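Local structure of Bd3459 (5CEC) at residues N253-A256 and D257-W261; M277-T281 and S282-F286; G359-N362 and K363-T366. The protein probably acts as a serine-type DD-peptidase on cell-wall peptidoglycan during predatory invasion and is bound here by the immunity protein Bd3460. The protein carries 1 engineered substitution. All blocks are in the same frame, centred on the assembly; numbering follows the deposited sequence.

All three contacts are local, but they lie in different settings. Contact 1 is buried, its centre about 7 Å from that of the chain, and combines the backbone bonds of a helix with polar side chains, one of which, Asn253, reaches the probable active site. Contact 2, its centre about 22 Å from that of the chain, is a partly exposed, acidic turn between a helix and a short edge strand; it meets contact 1 where Phe286 packs on the hydroxyl end of Tyr260. Contact 3, largely buried, is the tip of a hairpin in the six-stranded antiparallel sheet, where a serine held by a lysine binds a sulfate. Its nearest atoms are about 8 Å from contact 1.

Contact 1 (N253-A256 and D257-W261); sequences NYIA and DNLYW
Tyr254 and Asn258 meet one turn apart along helix 253-262. The amide nitrogen of Asn258 lies over one face of the tyrosine ring, offset toward the rim, with ND2 3.3 Å from Tyr254 CE1 and the two planes 45° apart. That same nitrogen bonds to Tyr254 O at 2.9 Å, almost within its own amide plane, which fixes the rotation of the carboxamide. Asn258 N reaches Tyr254 O at 3.0 Å from the opposite face of the carbonyl plane, so two donors of one residue grip a single oxygen. With CG anti to the backbone N (chi1 176°), the Tyr254 ring is carried to where ND2 can cover it.

On another side of the helix, Asp257 OD2 comes to 3.2 Å from Asn253 O. Both are acceptors; Thr161 OG1 bonds to Asp257 OD2 and weakly to Asn253 O, while Ser290 OG bonds to Asp257 OD1. Asn253 OD1 is bonded to Lys73 NZ, consistent with the SxN motif of SxxK peptidases. Ile255 and Leu259 run side by side, with Ile255 CG2 4.0 Å from Leu259 CD1, and pack against helix 240-250; Leu259 and Ala256 also touch helix 72-84, placing helix 253-262 against both.

Contact 2 (M277-T281 and S282-F286); sequences MQADT and SDIEF
Ser282 OG donates to the syn lone pair of Asp280 OD1 at 2.7 Å, and Ser282 N adds a weak bond to the same oxygen. Asp280 and Asp283 hold each other across this tight turn through two reciprocal hydrogen bonds: Asp280 N donates to Asp283 OD2 at 3.0 Å, and Asp283 N donates to Asp280 O, also at 3.0 Å. The latter bond, with the backbone angles of Thr281 and Ser282, defines a type I beta turn that carries the chain from helix 265-277 into strand 284-285. Asp280 O takes a further bond from Ile284 N at 3.1 Å, nearly head-on to the carbonyl, whereas Asp283 N approaches from above the carbonyl plane.

The Asp280 carboxylate folds back over the turn. Its CG sits between the backbone N and the carbonyl carbon (chi1 59°), which brings OD1 to the hydroxyl of Ser282. Asp283 OD2, in contrast, receives Asp280 N on its anti side. The two carboxylate planes are nearly parallel (8° apart) but not coplanar, and Asp280 OD1 lies 3.4 Å from Asp283 OD2; the NH and OH donors around them probably offset part of the repulsion.

Farther out, Glu285 forms a salt bridge with Lys65, which also bonds to Thr281 O, while Glu285 pairs through its backbone with Glu304 in the three-stranded sheet. The Ile284 side chain packs on Phe269 and Ile273 of helix 265-277, and its CG2 methyl lies 4.1 Å from Ala279 CB.

Contact 3 (G359-N362 and K363-T366); sequences GSVN and KAKT. With SO4 (sulfate ion), chain C.
The peptide carbonyl of Gly359 is approached on both faces by residues of the facing strand. Thr366 N bonds to Gly359 O at 2.9 Å from one side of the carbonyl plane, and Lys365 NZ reaches the same oxygen at 3.1 Å from the other. At the turn, the carboxamide of Asn362 and the Lys363 chain lie side by side, pointing the same way, with Lys363 CE 3.7 Å from Asn362 ND2. The polar ends are held farther on, Asn362 OD1 by Asp389 N and Lys363 NZ by Asp387.

Lys365 is bent at chi2 (81°) and again at chi4, so that its ammonium group curls back across the hairpin to Ser360. There NZ donates to Ser360 OG at 2.9 Å, and the hydroxyl in turn donates to O2 of the sulfate, 2.8 Å from OG. The lysine probably helps to orient the serine that binds the anion, and its charge may favour an anion there. Behind this layer, Thr366 OG1, bonded to Leu68 O, packs 3.3 Å from Gly359 CA, and Val361 CG2 touches Ala364 CB on that same face of the sheet.

Val361 and Ala364 exchange two backbone bonds that close a two-residue, type I turned beta hairpin, with its strands antiparallel at 177°. The sulfate is also bonded to Ser70, Ser251 and Thr358. This setting fits the strand beside the active site of SxxK peptidases, in which a K(T/S)G motif, here probably Lys357 to Gly359, borders the catalytic cleft.

Contact 1 (N253-A256 and D257-W261)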
loop_
_atom_site.group_PDB
_atom_site.type_symbol
_atom_site.label_atom_id
_atom_site.label_comp_id
_atom_site.label_asym_id
_atom_site.label_seq_id
_atom_site.Cartn_x
_atom_site.Cartn_y
_atom_site.Cartn_z
ATOM N N ASN A 253 2.319 5.488 -5.042
ATOM C CA ASN A 253 3.437 6.333 -5.476
ATOM C C ASN A 253 2.972 7.655 -6.080
ATOM O O ASN A 253 3.637 8.682 -5.886
ATOM C CB ASN A 253 4.295 5.598 -6.482
ATOM C CG ASN A 253 5.061 4.465 -5.873
ATOM O OD1 ASN A 253 5.088 4.243 -4.666
ATOM N ND2 ASN A 253 5.703 3.711 -6.745
ATOM N N TYR A 254 1.885 7.617 -6.847
ATOM C CA TYR A 254 1.397 8.822 -7.509
ATOM C C TYR A 254 1.046 9.900 -6.509
ATOM O O TYR A 254 1.452 11.092 -6.667
ATOM C CB TYR A 254 0.172 8.526 -8.425
ATOM C CG TYR A 254 -0.418 9.754 -9.053
ATOM C CD1 TYR A 254 0.042 10.253 -10.270
ATOM C CD2 TYR A 254 -1.423 10.475 -8.409
ATOM C CE1 TYR A 254 -0.482 11.396 -10.832
ATOM C CE2 TYR A 254 -1.955 11.616 -8.986
ATOM C CZ TYR A 254 -1.492 12.087 -10.188
ATOM O OH TYR A 254 -1.981 13.236 -10.733
ATOM N N ILE A 255 0.297 9.506 -5.478
ATOM C CA ILE A 255 -0.091 10.489 -4.469
ATOM C C ILE A 255 1.161 11.033 -3.763
ATOM O O ILE A 255 1.306 12.244 -3.553
ATOM C CB ILE A 255 -1.094 9.944 -3.436
ATOM C CG1 ILE A 255 -2.374 9.426 -4.114
ATOM C CG2 ILE A 255 -1.459 10.984 -2.390
ATOM C CD1 ILE A 255 -3.308 8.673 -3.186
ATOM N N ALA A 256 2.043 10.118 -3.366
ATOM C CA ALA A 256 3.207 10.525 -2.561
ATOM C C ALA A 256 4.115 11.458 -3.371
ATOM O O ALA A 256 4.607 12.469 -2.838
ATOM C CB ALA A 256 3.982 9.302 -2.108
ATOM N N ASP A 257 4.399 11.090 -4.613
ATOM C CA ASP A 257 5.316 11.881 -5.430
ATOM C C ASP A 257 4.724 13.255 -5.729
ATOM O O ASP A 257 5.422 14.256 -5.689
ATOM C CB ASP A 257 5.716 11.128 -6.712
ATOM C CG ASP A 257 6.631 9.972 -6.433
ATOM O OD1 ASP A 257 7.508 10.117 -5.548
ATOM O OD2 ASP A 257 6.522 8.948 -7.123
ATOM N N ASN A 258 3.410 13.317 -5.968
ATOM C CA ASN A 258 2.800 14.589 -6.231
ATOM C C ASN A 258 2.719 15.488 -5.006
ATOM O O ASN A 258 2.872 16.681 -5.144
ATOM C CB ASN A 258 1.449 14.431 -6.943
ATOM C CG ASN A 258 1.640 14.235 -8.430
ATOM O OD1 ASN A 258 1.888 15.205 -9.144
ATOM N ND2 ASN A 258 1.643 12.980 -8.881
ATOM N N LEU A 259 2.473 14.908 -3.832
ATOM C CA LEU A 259 2.526 15.714 -2.618
ATOM C C LEU A 259 3.929 16.319 -2.467
ATOM O O LEU A 259 4.064 17.490 -2.155
ATOM C CB LEU A 259 2.169 14.906 -1.385
ATOM C CG LEU A 259 0.685 14.630 -1.166
ATOM C CD1 LEU A 259 0.490 13.607 -0.091
ATOM C CD2 LEU A 259 -0.096 15.911 -0.853
ATOM N N TYR A 260 4.968 15.500 -2.657
ATOM C CA TYR A 260 6.357 15.947 -2.482
ATOM C C TYR A 260 6.692 17.049 -3.457
ATOM O O TYR A 260 7.298 18.064 -3.074
ATOM C CB TYR A 260 7.240 14.736 -2.645
ATOM C CG TYR A 260 8.711 14.874 -2.470
ATOM C CD1 TYR A 260 9.538 15.141 -3.558
ATOM C CD2 TYR A 260 9.302 14.663 -1.238
ATOM C CE1 TYR A 260 10.910 15.186 -3.422
ATOM C CE2 TYR A 260 10.687 14.735 -1.084
ATOM C CZ TYR A 260 11.479 14.994 -2.170
ATOM O OH TYR A 260 12.830 15.013 -1.984
ATOM N N TRP A 261 6.281 16.915 -4.713
ATOM C CA TRP A 261 6.516 17.975 -5.682
ATOM C C TRP A 261 5.698 19.221 -5.382
ATOM O O TRP A 261 6.205 20.345 -5.464
ATOM C CB TRP A 261 6.222 17.492 -7.097
ATOM C CG TRP A 261 7.102 16.383 -7.554
ATOM C CD1 TRP A 261 8.412 16.155 -7.228
ATOM C CD2 TRP A 261 6.727 15.324 -8.441
ATOM N NE1 TRP A 261 8.879 15.035 -7.882
ATOM C CE2 TRP A 261 7.849 14.489 -8.601
ATOM C CE3 TRP A 261 5.544 14.985 -9.109
ATOM C CZ2 TRP A 261 7.821 13.361 -9.415
ATOM C CZ3 TRP A 261 5.524 13.828 -9.893
ATOM C CH2 TRP A 261 6.656 13.051 -10.043
#

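Contact 2 (M277-T281 and S282-F286)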
loop_
_atom_site.group_PDB
_atom_site.type_symbol
_atom_site.label_atom_id
_atom_site.label_comp_id
_atom_site.label_asym_id
_atom_site.label_seq_id
_atom_site.Cartn_x
_atom_site.Cartn_y
_atom_site.Cartn_z
ATOM N N MET A 277 14.049 18.954 12.258
ATOM C CA MET A 277 14.770 17.902 12.965
ATOM C C MET A 277 16.220 18.225 13.220
ATOM O O MET A 277 16.892 17.432 13.840
ATOM C CB MET A 277 14.704 16.596 12.151
ATOM C CG MET A 277 13.310 16.157 11.776
ATOM S SD MET A 277 12.447 15.453 13.186
ATOM C CE MET A 277 11.051 14.679 12.419
ATOM N N GLN A 278 16.699 19.357 12.696
ATOM C CA GLN A 278 18.133 19.696 12.730
ATOM C C GLN A 278 18.890 18.536 12.073
ATOM O O GLN A 278 19.974 18.154 12.504
ATOM C CB GLN A 278 18.618 20.010 14.159
ATOM C CG GLN A 278 17.998 21.267 14.759
ATOM C CD GLN A 278 16.499 21.137 14.989
ATOM O OE1 GLN A 278 16.055 20.263 15.744
ATOM N NE2 GLN A 278 15.705 21.984 14.324
ATOM N N ALA A 279 18.290 17.983 11.016
ATOM C CA ALA A 279 18.844 16.881 10.274
ATOM C C ALA A 279 19.553 17.410 9.044
ATOM O O ALA A 279 19.285 18.520 8.567
ATOM C CB ALA A 279 17.730 15.930 9.864
ATOM N N ASP A 280 20.498 16.630 8.552
ATOM C CA ASP A 280 21.119 16.938 7.276
ATOM C C ASP A 280 21.194 15.677 6.407
ATOM O O ASP A 280 20.545 14.662 6.718
ATOM C CB ASP A 280 22.465 17.620 7.525
ATOM C CG ASP A 280 23.423 16.761 8.326
ATOM O OD1 ASP A 280 23.363 15.522 8.229
ATOM O OD2 ASP A 280 24.250 17.329 9.055
ATOM N N THR A 281 21.974 15.733 5.330
ATOM C CA THR A 281 22.105 14.622 4.362
ATOM C C THR A 281 22.572 13.311 4.979
ATOM O O THR A 281 22.212 12.239 4.502
ATOM C CB THR A 281 23.147 14.913 3.252
ATOM O OG1 THR A 281 24.476 14.789 3.783
ATOM C CG2 THR A 281 22.947 16.253 2.632
ATOM N N SER A 282 23.408 13.429 6.010
ATOM C CA SER A 282 23.921 12.272 6.727
ATOM C C SER A 282 22.828 11.522 7.527
ATOM O O SER A 282 22.995 10.355 7.820
ATOM C CB SER A 282 25.105 12.717 7.620
ATOM O OG SER A 282 24.658 13.289 8.849
ATOM N N ASP A 283 21.739 12.202 7.881
ATOM C CA ASP A 283 20.595 11.616 8.593
ATOM C C ASP A 283 19.501 11.119 7.640
ATOM O O ASP A 283 18.869 10.109 7.903
ATOM C CB ASP A 283 19.959 12.647 9.517
ATOM C CG ASP A 283 20.940 13.231 10.514
ATOM O OD1 ASP A 283 21.553 12.422 11.225
ATOM O OD2 ASP A 283 21.110 14.478 10.572
ATOM N N ILE A 284 19.273 11.870 6.567
ATOM C CA ILE A 284 18.175 11.598 5.647
ATOM C C ILE A 284 18.445 12.240 4.296
ATOM O O ILE A 284 18.836 13.394 4.231
ATOM C CB ILE A 284 16.826 12.100 6.244
ATOM C CG1 ILE A 284 15.645 11.774 5.321
ATOM C CG2 ILE A 284 16.857 13.591 6.584
ATOM C CD1 ILE A 284 14.294 11.831 6.011
ATOM N N GLU A 285 18.261 11.476 3.219
ATOM C CA GLU A 285 18.513 11.984 1.886
ATOM C C GLU A 285 17.406 11.473 0.994
ATOM O O GLU A 285 17.318 10.280 0.711
ATOM C CB GLU A 285 19.873 11.551 1.389
ATOM C CG GLU A 285 20.224 12.104 0.029
ATOM C CD GLU A 285 21.542 11.589 -0.498
ATOM O OE1 GLU A 285 22.486 11.375 0.298
ATOM O OE2 GLU A 285 21.639 11.421 -1.726
ATOM N N PHE A 286 16.549 12.393 0.586
ATOM C CA PHE A 286 15.421 12.092 -0.258
ATOM C C PHE A 286 15.606 12.643 -1.673
ATOM O O PHE A 286 16.264 13.669 -1.897
ATOM C CB PHE A 286 14.137 12.704 0.331
ATOM C CG PHE A 286 13.376 11.785 1.258
ATOM C CD1 PHE A 286 14.029 10.964 2.181
ATOM C CD2 PHE A 286 11.988 11.755 1.217
ATOM C CE1 PHE A 286 13.295 10.133 3.022
ATOM C CE2 PHE A 286 11.266 10.933 2.073
ATOM C CZ PHE A 286 11.908 10.126 2.968
#

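Contact 3 (G359-N362 and K363-T366)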
loop_
_atom_site.group_PDB
_atom_site.type_symbol
_atom_site.label_atom_id
_atom_site.label_comp_id
_atom_site.label_asym_id
_atom_site.label_seq_id
_atom_site.Cartn_x
_atom_site.Cartn_y
_atom_site.Cartn_z
ATOM N N GLY A 359 7.342 -1.260 3.205
ATOM C CA GLY A 359 8.158 -0.891 2.056
ATOM C C GLY A 359 8.911 -2.062 1.494
ATOM O O GLY A 359 9.250 -2.987 2.222
ATOM N N SER A 360 9.066 -2.056 0.176
ATOM C CA SER A 360 9.755 -3.098 -0.567
ATOM C C SER A 360 10.486 -2.490 -1.763
ATOM O O SER A 360 9.843 -1.880 -2.616
ATOM C CB SER A 360 8.730 -4.110 -1.099
ATOM O OG SER A 360 7.766 -4.473 -0.139
ATOM N N VAL A 361 11.820 -2.653 -1.821
ATOM C CA VAL A 361 12.642 -2.321 -3.017
ATOM C C VAL A 361 13.709 -3.414 -3.140
ATOM O O VAL A 361 13.833 -4.290 -2.281
ATOM C CB VAL A 361 13.318 -0.921 -2.935
ATOM C CG1 VAL A 361 12.311 0.208 -3.045
ATOM C CG2 VAL A 361 14.170 -0.769 -1.684
ATOM N N ASN A 362 14.476 -3.390 -4.219
ATOM C CA ASN A 362 15.452 -4.437 -4.468
ATOM C C ASN A 362 16.247 -4.808 -3.207
ATOM O O ASN A 362 16.349 -5.979 -2.831
ATOM C CB ASN A 362 16.383 -3.985 -5.606
ATOM C CG ASN A 362 17.474 -4.984 -5.913
ATOM O OD1 ASN A 362 17.350 -6.171 -5.689
ATOM N ND2 ASN A 362 18.549 -4.481 -6.434
ATOM N N LYS A 363 16.834 -3.790 -2.577
ATOM C CA LYS A 363 17.732 -4.012 -1.448
ATOM C C LYS A 363 17.142 -3.844 -0.079
ATOM O O LYS A 363 17.884 -3.888 0.914
ATOM C CB LYS A 363 18.993 -3.168 -1.581
ATOM C CG LYS A 363 19.781 -3.409 -2.842
ATOM C CD LYS A 363 20.255 -4.858 -2.927
ATOM C CE LYS A 363 21.322 -5.080 -3.983
ATOM N NZ LYS A 363 21.670 -6.537 -4.097
ATOM N N ALA A 364 15.817 -3.705 0.023
ATOM C CA ALA A 364 15.244 -3.512 1.363
ATOM C C ALA A 364 13.812 -3.952 1.492
ATOM O O ALA A 364 13.025 -3.814 0.564
ATOM C CB ALA A 364 15.327 -2.044 1.809
ATOM N N LYS A 365 13.489 -4.434 2.689
ATOM C CA LYS A 365 12.110 -4.667 3.114
ATOM C C LYS A 365 11.986 -3.927 4.437
ATOM O O LYS A 365 12.852 -4.089 5.321
ATOM C CB LYS A 365 11.806 -6.160 3.293
ATOM C CG LYS A 365 10.321 -6.467 3.390
ATOM C CD LYS A 365 9.682 -6.522 1.993
ATOM C CE LYS A 365 8.174 -6.763 2.047
ATOM N NZ LYS A 365 7.520 -5.513 2.524
ATOM N N THR A 366 10.964 -3.084 4.561
ATOM C CA THR A 366 10.908 -2.201 5.711
ATOM C C THR A 366 9.490 -2.137 6.282
ATOM O O THR A 366 8.492 -2.428 5.621
ATOM C CB THR A 366 11.390 -0.806 5.291
ATOM O OG1 THR A 366 10.524 -0.283 4.289
ATOM C CG2 THR A 366 12.815 -0.823 4.794
HETATM S S SO4 C . 4.814 -1.550 -0.458
HETATM O O1 SO4 C . 3.829 -2.340 -1.254
HETATM O O2 SO4 C . 5.964 -2.354 -0.018
HETATM O O3 SO4 C . 5.206 -0.316 -1.298
HETATM O O4 SO4 C . 4.138 -0.965 0.711
#